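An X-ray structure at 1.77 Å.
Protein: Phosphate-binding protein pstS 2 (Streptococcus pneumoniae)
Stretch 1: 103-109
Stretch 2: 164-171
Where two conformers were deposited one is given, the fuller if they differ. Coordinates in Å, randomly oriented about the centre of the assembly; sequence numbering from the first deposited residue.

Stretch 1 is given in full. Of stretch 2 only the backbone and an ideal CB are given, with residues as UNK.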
# COMPACT_ATOMS: atom_id res chain seq x y z
N GLN A 103 5.54 -6.06 0.36
CA GLN A 103 5.37 -4.81 -0.37
C GLN A 103 4.37 -5.02 -1.47
O GLN A 103 4.11 -6.16 -1.91
CB GLN A 103 6.72 -4.34 -0.97
CG GLN A 103 7.32 -5.33 -1.98
CD GLN A 103 8.43 -4.73 -2.78
OE1 GLN A 103 8.21 -3.91 -3.70
NE2 GLN A 103 9.65 -5.08 -2.43
N ARG A 104 3.79 -3.90 -1.91
CA ARG A 104 2.84 -3.93 -3.00
C ARG A 104 2.98 -2.65 -3.80
O ARG A 104 3.32 -1.59 -3.23
CB ARG A 104 1.40 -4.09 -2.48
CG ARG A 104 1.02 -3.02 -1.45
CD ARG A 104 -0.44 -3.01 -1.12
NE ARG A 104 -0.71 -2.03 -0.06
CZ ARG A 104 -1.92 -1.66 0.31
NH1 ARG A 104 -2.99 -2.17 -0.28
NH2 ARG A 104 -2.07 -0.75 1.26
N PRO A 105 2.66 -2.71 -5.10
CA PRO A 105 2.71 -1.48 -5.89
C PRO A 105 1.43 -0.68 -5.77
O PRO A 105 0.34 -1.27 -5.55
CB PRO A 105 2.87 -2.01 -7.32
CG PRO A 105 2.11 -3.33 -7.31
CD PRO A 105 2.27 -3.88 -5.91
N PHE A 106 1.54 0.64 -5.92
CA PHE A 106 0.39 1.51 -6.11
C PHE A 106 0.39 1.86 -7.58
O PHE A 106 1.24 2.65 -8.03
CB PHE A 106 0.42 2.76 -5.23
CG PHE A 106 0.08 2.60 -3.76
CD1 PHE A 106 -0.19 1.34 -3.22
CD2 PHE A 106 -0.05 3.71 -2.94
CE1 PHE A 106 -0.56 1.20 -1.87
CE2 PHE A 106 -0.42 3.57 -1.59
CZ PHE A 106 -0.64 2.31 -1.07
N ASN A 107 -0.42 1.13 -8.34
CA ASN A 107 -0.54 1.33 -9.77
C ASN A 107 -1.67 2.27 -10.13
O ASN A 107 -2.74 2.24 -9.52
CB ASN A 107 -0.81 -0.02 -10.47
CG ASN A 107 0.41 -0.90 -10.53
OD1 ASN A 107 1.51 -0.45 -10.84
ND2 ASN A 107 0.23 -2.17 -10.24
N ILE A 108 -1.42 3.05 -11.17
CA ILE A 108 -2.42 3.83 -11.90
C ILE A 108 -2.57 3.12 -13.25
O ILE A 108 -1.59 2.52 -13.76
CB ILE A 108 -2.09 5.33 -12.04
CG1 ILE A 108 -0.73 5.55 -12.77
CG2 ILE A 108 -2.16 6.02 -10.67
CD1 ILE A 108 -0.46 6.92 -13.23
N VAL A 109 -3.79 3.09 -13.78
CA VAL A 109 -4.07 2.41 -15.03
C VAL A 109 -4.86 3.36 -15.92
O VAL A 109 -5.64 4.16 -15.40
CB VAL A 109 -4.81 1.05 -14.87
CG1 VAL A 109 -4.05 0.11 -13.93
CG2 VAL A 109 -6.23 1.23 -14.36
N UNK A 164 -8.88 1.93 -2.31
CA UNK A 164 -8.93 2.84 -1.16
C UNK A 164 -7.51 3.12 -0.68
O UNK A 164 -7.22 4.19 -0.16
CB UNK A 164 -9.78 2.25 -0.03
N UNK A 165 -6.61 2.11 -0.83
CA UNK A 165 -5.22 2.25 -0.37
C UNK A 165 -4.45 3.35 -1.10
O UNK A 165 -3.54 3.95 -0.53
CB UNK A 165 -4.48 0.92 -0.54
N UNK A 166 -4.80 3.59 -2.38
CA UNK A 166 -4.09 4.60 -3.17
C UNK A 166 -4.74 5.99 -3.04
O UNK A 166 -4.09 6.98 -3.40
CB UNK A 166 -4.05 4.18 -4.64
N UNK A 167 -5.98 6.06 -2.53
CA UNK A 167 -6.77 7.30 -2.44
C UNK A 167 -6.06 8.46 -1.74
O UNK A 167 -6.08 9.57 -2.27
CB UNK A 167 -8.08 7.01 -1.70
N UNK A 168 -5.47 8.22 -0.54
CA UNK A 168 -4.82 9.29 0.21
C UNK A 168 -3.69 9.90 -0.60
O UNK A 168 -3.64 11.13 -0.72
CB UNK A 168 -4.29 8.77 1.55
N UNK A 169 -2.82 9.06 -1.19
CA UNK A 169 -1.70 9.52 -1.99
C UNK A 169 -2.20 10.26 -3.25
O UNK A 169 -1.63 11.31 -3.60
CB UNK A 169 -0.81 8.34 -2.38
N UNK A 170 -3.25 9.74 -3.90
CA UNK A 170 -3.84 10.38 -5.08
C UNK A 170 -4.33 11.78 -4.71
O UNK A 170 -4.12 12.71 -5.49
CB UNK A 170 -4.99 9.54 -5.64
N UNK A 171 -4.95 11.93 -3.51
CA UNK A 171 -5.43 13.22 -3.01
C UNK A 171 -4.24 14.21 -2.92
O UNK A 171 -4.36 15.35 -3.37
CB UNK A 171 -6.10 13.05 -1.65

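The strand 103-109 and the helix through 164-171 pass at 69°, with their axes 9.0 Å apart at closest approach. Arg104, Phe106 and Ile108 make the strand's contacts with the helix.

Position 164 has nothing of stretch 1 within 5.5 Å of its ideal CB. Stretch 1 sets no preference here. The residue is Thr164.

Position 165 points its CA-to-CB bond toward the strand. The ideal CB lies 3.4 Å from Arg104 NH1 and 4.1 Å from Phe106 CZ. So little room suits a small side chain, and the guanidinium favours one that can accept a hydrogen bond. Serine, threonine or a short acid could answer; alanine would fit but leave the donor unused. The residue is Ser165, with chi1 m. Arg104 NH1 donates to Ser165 OG at 3.0 Å, and the hydroxyl oxygen sits at the edge of the guanidinium, near its plane. The backbone takes part as well: Ser165 O comes within 3.3 Å of Phe106 CE2.

Position 166 is where the backbones come nearest, its CA 6.2 Å from the CA of Phe106. The CA-to-CB bond points sideways, yet the ideal CB is 4.4 Å from Phe106 CD2. A compact apolar side chain such as valine, isoleucine or alanine suits a place beside an aromatic ring. The residue is Val166, with chi1 t. This sets Val166 CG2 over one face of the Phe106 ring, 4.1 Å from the centroid and 21° off the normal, a CH-pi contact.

Position 167 points away from the strand, and stretch 1 leaves the choice open. The residue is Ser167.

Position 168 points sideways into open space. The residue is Ser168.

Position 169 points toward the strand, its ideal CB 4.7 Å from Phe106 CD2. The gap calls for a medium-sized apolar side chain; leucine, isoleucine or methionine could bridge it. The residue is Leu169, with chi1 t and chi2 p. Leu169 CD2 lies 4.1 Å from Phe106 CD2, at the ring edge near its plane.

Position 170 points sideways, with nothing of stretch 1 within 5.5 Å of its ideal CB. A short side chain would stop short of Ile108; a long, flexible apolar one could reach it. The residue is Met170, present as selenomethionine. With chi1 t, chi2 p and chi3 p, its end comes nearer, and Met170 CE packs 3.6 Å from Ile108 CG2.

Position 171 is out of reach of the strand. The residue is Glu171, which touches a crystal neighbour.

Stretch 2 (164-171) TSVSSLME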
# COMPACT_ATOMS: atom_id res chain seq x y z
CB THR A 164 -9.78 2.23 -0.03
OG1 THR A 164 -9.18 1.00 0.41
CG2 THR A 164 -11.24 2.02 -0.43
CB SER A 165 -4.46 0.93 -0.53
OG SER A 165 -5.03 -0.06 0.32
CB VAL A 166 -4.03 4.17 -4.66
CG1 VAL A 166 -3.09 5.07 -5.48
CG2 VAL A 166 -3.63 2.70 -4.79
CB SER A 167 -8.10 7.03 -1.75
OG SER A 167 -8.86 6.13 -2.54
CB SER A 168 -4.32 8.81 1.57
OG SER A 168 -3.83 9.93 2.27
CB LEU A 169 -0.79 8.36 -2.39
CG LEU A 169 0.40 8.77 -3.29
CD1 LEU A 169 1.30 9.84 -2.62
CD2 LEU A 169 1.21 7.56 -3.71
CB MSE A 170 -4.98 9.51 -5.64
CG MSE A 170 -5.50 10.01 -6.96
SE MSE A 170 -4.02 10.26 -8.27
CE MSE A 170 -3.32 8.62 -8.40
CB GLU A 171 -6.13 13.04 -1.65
CG GLU A 171 -7.54 12.46 -1.76
CD GLU A 171 -8.10 11.64 -0.61
OE1 GLU A 171 -7.67 11.83 0.55
OE2 GLU A 171 -9.01 10.82 -0.87
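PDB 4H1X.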